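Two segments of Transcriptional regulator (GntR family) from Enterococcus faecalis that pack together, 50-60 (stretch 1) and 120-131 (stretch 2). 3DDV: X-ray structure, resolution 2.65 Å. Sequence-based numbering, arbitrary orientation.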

# COMPACT_ATOMS: atom_id res chain seq x y z
N PHE B 50 0.18 4.12 29.95
CA PHE B 50 -0.47 5.29 30.54
C PHE B 50 -1.66 5.63 29.67
O PHE B 50 -1.53 5.75 28.43
CB PHE B 50 0.49 6.46 30.50
CG PHE B 50 -0.11 7.72 30.98
CD1 PHE B 50 -0.06 8.05 32.31
CD2 PHE B 50 -0.70 8.59 30.11
CE1 PHE B 50 -0.59 9.21 32.77
CE2 PHE B 50 -1.24 9.74 30.57
CZ PHE B 50 -1.18 10.05 31.91
N GLU B 51 -2.80 5.79 30.29
CA GLU B 51 -4.03 6.00 29.57
C GLU B 51 -4.77 7.24 30.08
O GLU B 51 -5.00 7.39 31.26
CB GLU B 51 -4.87 4.73 29.77
CG GLU B 51 -6.34 4.80 29.43
CD GLU B 51 -7.06 3.48 29.66
OE1 GLU B 51 -6.78 2.52 28.84
OE2 GLU B 51 -7.90 3.44 30.61
N VAL B 52 -5.17 8.11 29.18
CA VAL B 52 -6.12 9.17 29.50
C VAL B 52 -7.49 8.75 29.00
O VAL B 52 -7.66 8.42 27.83
CB VAL B 52 -5.75 10.53 28.82
CG1 VAL B 52 -6.63 11.64 29.34
CG2 VAL B 52 -4.34 10.82 29.08
N ALA B 53 -8.49 8.82 29.85
CA ALA B 53 -9.82 8.48 29.42
C ALA B 53 -10.78 9.62 29.75
O ALA B 53 -10.76 10.18 30.84
CB ALA B 53 -10.25 7.18 30.04
N SER B 54 -11.63 9.95 28.78
CA SER B 54 -12.65 10.95 28.98
C SER B 54 -14.04 10.38 28.71
O SER B 54 -14.30 9.87 27.65
CB SER B 54 -12.37 12.18 28.10
OG SER B 54 -11.33 12.98 28.63
N ILE B 55 -14.93 10.49 29.69
CA ILE B 55 -16.28 9.94 29.62
C ILE B 55 -17.26 11.11 29.86
O ILE B 55 -17.03 11.92 30.72
CB ILE B 55 -16.47 8.89 30.72
CG1 ILE B 55 -15.43 7.79 30.55
CG2 ILE B 55 -17.89 8.32 30.71
CD1 ILE B 55 -14.87 7.29 31.80
N PRO B 56 -18.34 11.20 29.07
CA PRO B 56 -19.34 12.21 29.30
C PRO B 56 -19.79 12.12 30.73
O PRO B 56 -20.06 11.01 31.18
CB PRO B 56 -20.46 11.78 28.36
CG PRO B 56 -19.76 11.12 27.26
CD PRO B 56 -18.64 10.37 27.89
N TYR B 57 -19.81 13.24 31.47
CA TYR B 57 -20.07 13.13 32.90
C TYR B 57 -21.51 12.73 33.13
O TYR B 57 -21.82 12.14 34.14
CB TYR B 57 -19.75 14.43 33.68
CG TYR B 57 -19.82 14.25 35.19
CD1 TYR B 57 -19.19 13.18 35.78
CD2 TYR B 57 -20.51 15.14 36.03
CE1 TYR B 57 -19.23 12.96 37.14
CE2 TYR B 57 -20.54 14.93 37.43
CZ TYR B 57 -19.88 13.81 37.96
OH TYR B 57 -19.83 13.47 39.30
N SER B 58 -22.41 13.05 32.21
CA SER B 58 -23.81 12.74 32.46
C SER B 58 -24.08 11.25 32.45
O SER B 58 -25.02 10.83 33.06
CB SER B 58 -24.66 13.35 31.40
OG SER B 58 -24.54 12.53 30.28
N LEU B 59 -23.29 10.43 31.76
CA LEU B 59 -23.53 8.97 31.80
C LEU B 59 -23.03 8.32 33.06
O LEU B 59 -23.20 7.09 33.24
CB LEU B 59 -22.83 8.22 30.64
CG LEU B 59 -23.11 8.73 29.23
CD1 LEU B 59 -22.01 8.26 28.24
CD2 LEU B 59 -24.52 8.33 28.79
N VAL B 60 -22.35 9.07 33.92
CA VAL B 60 -21.50 8.44 34.92
C VAL B 60 -21.65 9.04 36.33
O VAL B 60 -21.18 8.44 37.30
CB VAL B 60 -20.04 8.43 34.34
CG1 VAL B 60 -19.11 9.36 35.10
CG2 VAL B 60 -19.50 6.99 34.19
N TYR B 120 -18.66 3.43 21.28
CA TYR B 120 -20.02 3.91 21.12
C TYR B 120 -21.05 2.93 21.67
O TYR B 120 -20.82 1.73 21.73
CB TYR B 120 -20.31 4.10 19.63
CG TYR B 120 -19.37 5.02 18.93
CD1 TYR B 120 -19.71 6.35 18.72
CD2 TYR B 120 -18.15 4.58 18.49
CE1 TYR B 120 -18.85 7.21 18.06
CE2 TYR B 120 -17.27 5.44 17.86
CZ TYR B 120 -17.63 6.74 17.64
OH TYR B 120 -16.76 7.59 17.01
N PHE B 121 -22.22 3.44 22.04
CA PHE B 121 -23.32 2.54 22.30
C PHE B 121 -23.89 1.99 20.98
O PHE B 121 -23.77 2.62 19.90
CB PHE B 121 -24.42 3.23 23.13
CG PHE B 121 -24.02 3.45 24.56
CD1 PHE B 121 -23.30 2.48 25.27
CD2 PHE B 121 -24.37 4.61 25.22
CE1 PHE B 121 -22.94 2.67 26.62
CE2 PHE B 121 -24.02 4.82 26.55
CZ PHE B 121 -23.31 3.84 27.25
N GLU B 122 -24.53 0.82 21.07
CA GLU B 122 -25.31 0.30 19.95
C GLU B 122 -26.20 1.37 19.36
O GLU B 122 -26.54 1.28 18.21
CB GLU B 122 -26.11 -0.94 20.34
CG GLU B 122 -25.17 -2.11 20.64
CD GLU B 122 -25.85 -3.46 20.72
OE1 GLU B 122 -27.07 -3.49 21.02
OE2 GLU B 122 -25.14 -4.49 20.52
N ASN B 123 -26.57 2.41 20.11
CA ASN B 123 -27.38 3.44 19.49
C ASN B 123 -26.60 4.58 18.87
O ASN B 123 -27.19 5.63 18.56
CB ASN B 123 -28.43 3.95 20.48
CG ASN B 123 -27.84 4.78 21.62
OD1 ASN B 123 -26.87 5.53 21.45
ND2 ASN B 123 -28.47 4.67 22.79
N GLY B 124 -25.29 4.41 18.70
CA GLY B 124 -24.45 5.46 18.07
C GLY B 124 -23.83 6.53 18.96
O GLY B 124 -23.01 7.31 18.50
N LEU B 125 -24.21 6.58 20.24
CA LEU B 125 -23.71 7.61 21.21
C LEU B 125 -22.30 7.26 21.72
O LEU B 125 -22.10 6.16 22.26
CB LEU B 125 -24.63 7.68 22.43
CG LEU B 125 -24.36 8.73 23.52
CD1 LEU B 125 -24.70 10.11 23.01
CD2 LEU B 125 -25.12 8.38 24.86
N PRO B 126 -21.33 8.17 21.53
CA PRO B 126 -20.01 8.02 22.15
C PRO B 126 -20.08 7.93 23.66
O PRO B 126 -20.84 8.67 24.29
CB PRO B 126 -19.29 9.30 21.77
CG PRO B 126 -20.05 9.88 20.60
CD PRO B 126 -21.44 9.38 20.69
N PHE B 127 -19.27 7.06 24.25
CA PHE B 127 -19.19 7.06 25.67
C PHE B 127 -17.77 7.05 26.21
O PHE B 127 -17.57 7.02 27.41
CB PHE B 127 -20.03 5.91 26.24
CG PHE B 127 -19.45 4.56 26.01
CD1 PHE B 127 -18.54 4.04 26.92
CD2 PHE B 127 -19.83 3.79 24.92
CE1 PHE B 127 -17.99 2.77 26.72
CE2 PHE B 127 -19.29 2.54 24.72
CZ PHE B 127 -18.36 2.01 25.61
N GLU B 128 -16.78 7.16 25.35
CA GLU B 128 -15.42 6.96 25.79
C GLU B 128 -14.49 7.58 24.76
O GLU B 128 -14.67 7.36 23.55
CB GLU B 128 -15.19 5.47 25.82
CG GLU B 128 -14.34 5.03 26.89
CD GLU B 128 -14.00 3.51 26.87
OE1 GLU B 128 -13.97 2.83 25.77
OE2 GLU B 128 -13.69 3.05 28.01
N TYR B 129 -13.50 8.35 25.19
CA TYR B 129 -12.41 8.74 24.30
C TYR B 129 -11.14 8.42 25.03
O TYR B 129 -10.83 9.00 26.04
CB TYR B 129 -12.49 10.23 23.99
CG TYR B 129 -11.34 10.74 23.18
CD1 TYR B 129 -10.76 9.97 22.21
CD2 TYR B 129 -10.85 12.02 23.37
CE1 TYR B 129 -9.71 10.44 21.45
CE2 TYR B 129 -9.81 12.51 22.59
CZ TYR B 129 -9.24 11.70 21.64
OH TYR B 129 -8.18 12.12 20.87
N VAL B 130 -10.41 7.44 24.57
CA VAL B 130 -9.36 6.85 25.39
C VAL B 130 -8.07 6.93 24.62
O VAL B 130 -8.03 6.68 23.41
CB VAL B 130 -9.70 5.38 25.82
CG1 VAL B 130 -8.66 4.82 26.78
CG2 VAL B 130 -11.11 5.34 26.44
N ARG B 131 -7.02 7.37 25.29
CA ARG B 131 -5.78 7.66 24.58
C ARG B 131 -4.71 7.03 25.42
O ARG B 131 -4.47 7.46 26.58
CB ARG B 131 -5.58 9.16 24.47
CG ARG B 131 -6.75 9.85 23.76
CD ARG B 131 -7.04 11.21 24.34
NE ARG B 131 -8.09 11.13 25.33
CZ ARG B 131 -8.51 12.17 26.04
NH1 ARG B 131 -7.98 13.36 25.93
NH2 ARG B 131 -9.47 12.01 26.91

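Neighbouring strands of a sheet are held together first by their backbones, and side chains then add to the joint wherever their reach allows. The contact between segments 50-60 and 120-131 of this GntR-family regulator illustrates the principle well. Strand 50-56 runs antiparallel to strand 126-131, with an angle of 164° between their directions and about 560 Å² of surface buried between the segments. The three residues with the most surface covered by the other segment, Arg131, Leu59 and Val52, show how differently side chains can contribute.

Arg131 is covered most, and it works through both its backbone and its side chain. Its main chain pairs with Val52 in a reciprocal couple: Val52 N donates to Arg131 O at 2.8 Å, and Arg131 N donates to Val52 O, also at 2.8 Å. Two residues along, the pattern repeats, with Ser54 N to Tyr129 O and Tyr129 N to Ser54 O both at 3.0 Å. Between these two rungs lies the non-hydrogen-bonded pair Ala53 and Val130, whose CA atoms come within 4.4 Å, against 5.2 Å for the CA atoms of Val52 and Arg131. The carbonyls that accept the N-H bonds are also approached by CA-H groups, as in the contact of 3.4 Å from Val130 CA to Val52 O.

Because side chains alternate along a strand, Val52, Ser54, Tyr129 and Arg131 share one face of the sheet. That shared face lets the arginine fold back over its partner strand. Its guanidinium lies with one face against Val52, NH2 being 3.8 Å from Val52 CG1, while Ser54 OG sits at the guanidinium edge and accepts a weak hydrogen bond from Arg131 NH2 at 2.7 Å. The distance is short, but the angle of 131° at the hydrogen is far from linear. A second weak bond, from Arg131 NH2 to Tyr129 O at 3.4 Å, ties the group to its own strand. Val52 thus serves twice, as a backbone rung and as an apolar surface beneath a charged group.

The other face carries Ala53 and Val130, which touch through Ala53 CB and Val130 CG2 at 4.1 Å. The small alanine side chain makes a modest contact, and Val130 gains a further neighbour in Glu51, whose aliphatic CG lies 3.5 Å from Val130 CG1.

Leu59 works beyond the paired strands, mainly by apolar packing. Its CA-to-CB bond points toward the other segment. Leu59 CD1 lies 3.7 Å from Phe127 CB and Leu59 CD2 lies 4.0 Å from Leu125 CD2, while both methyls come near Phe121 CE2, Leu59 CD2 at 4.2 Å and Leu59 CD1 at 4.3 Å. Leu59 CD2 meets the Phe121 ring at its edge, near the ring plane. Between this cluster and the ladder, Pro56 CD rests 3.5 Å from Phe127 O. Proline has no amide hydrogen to donate, so this approach is a packing contact, and the backbone pairing gives way to side-chain contacts.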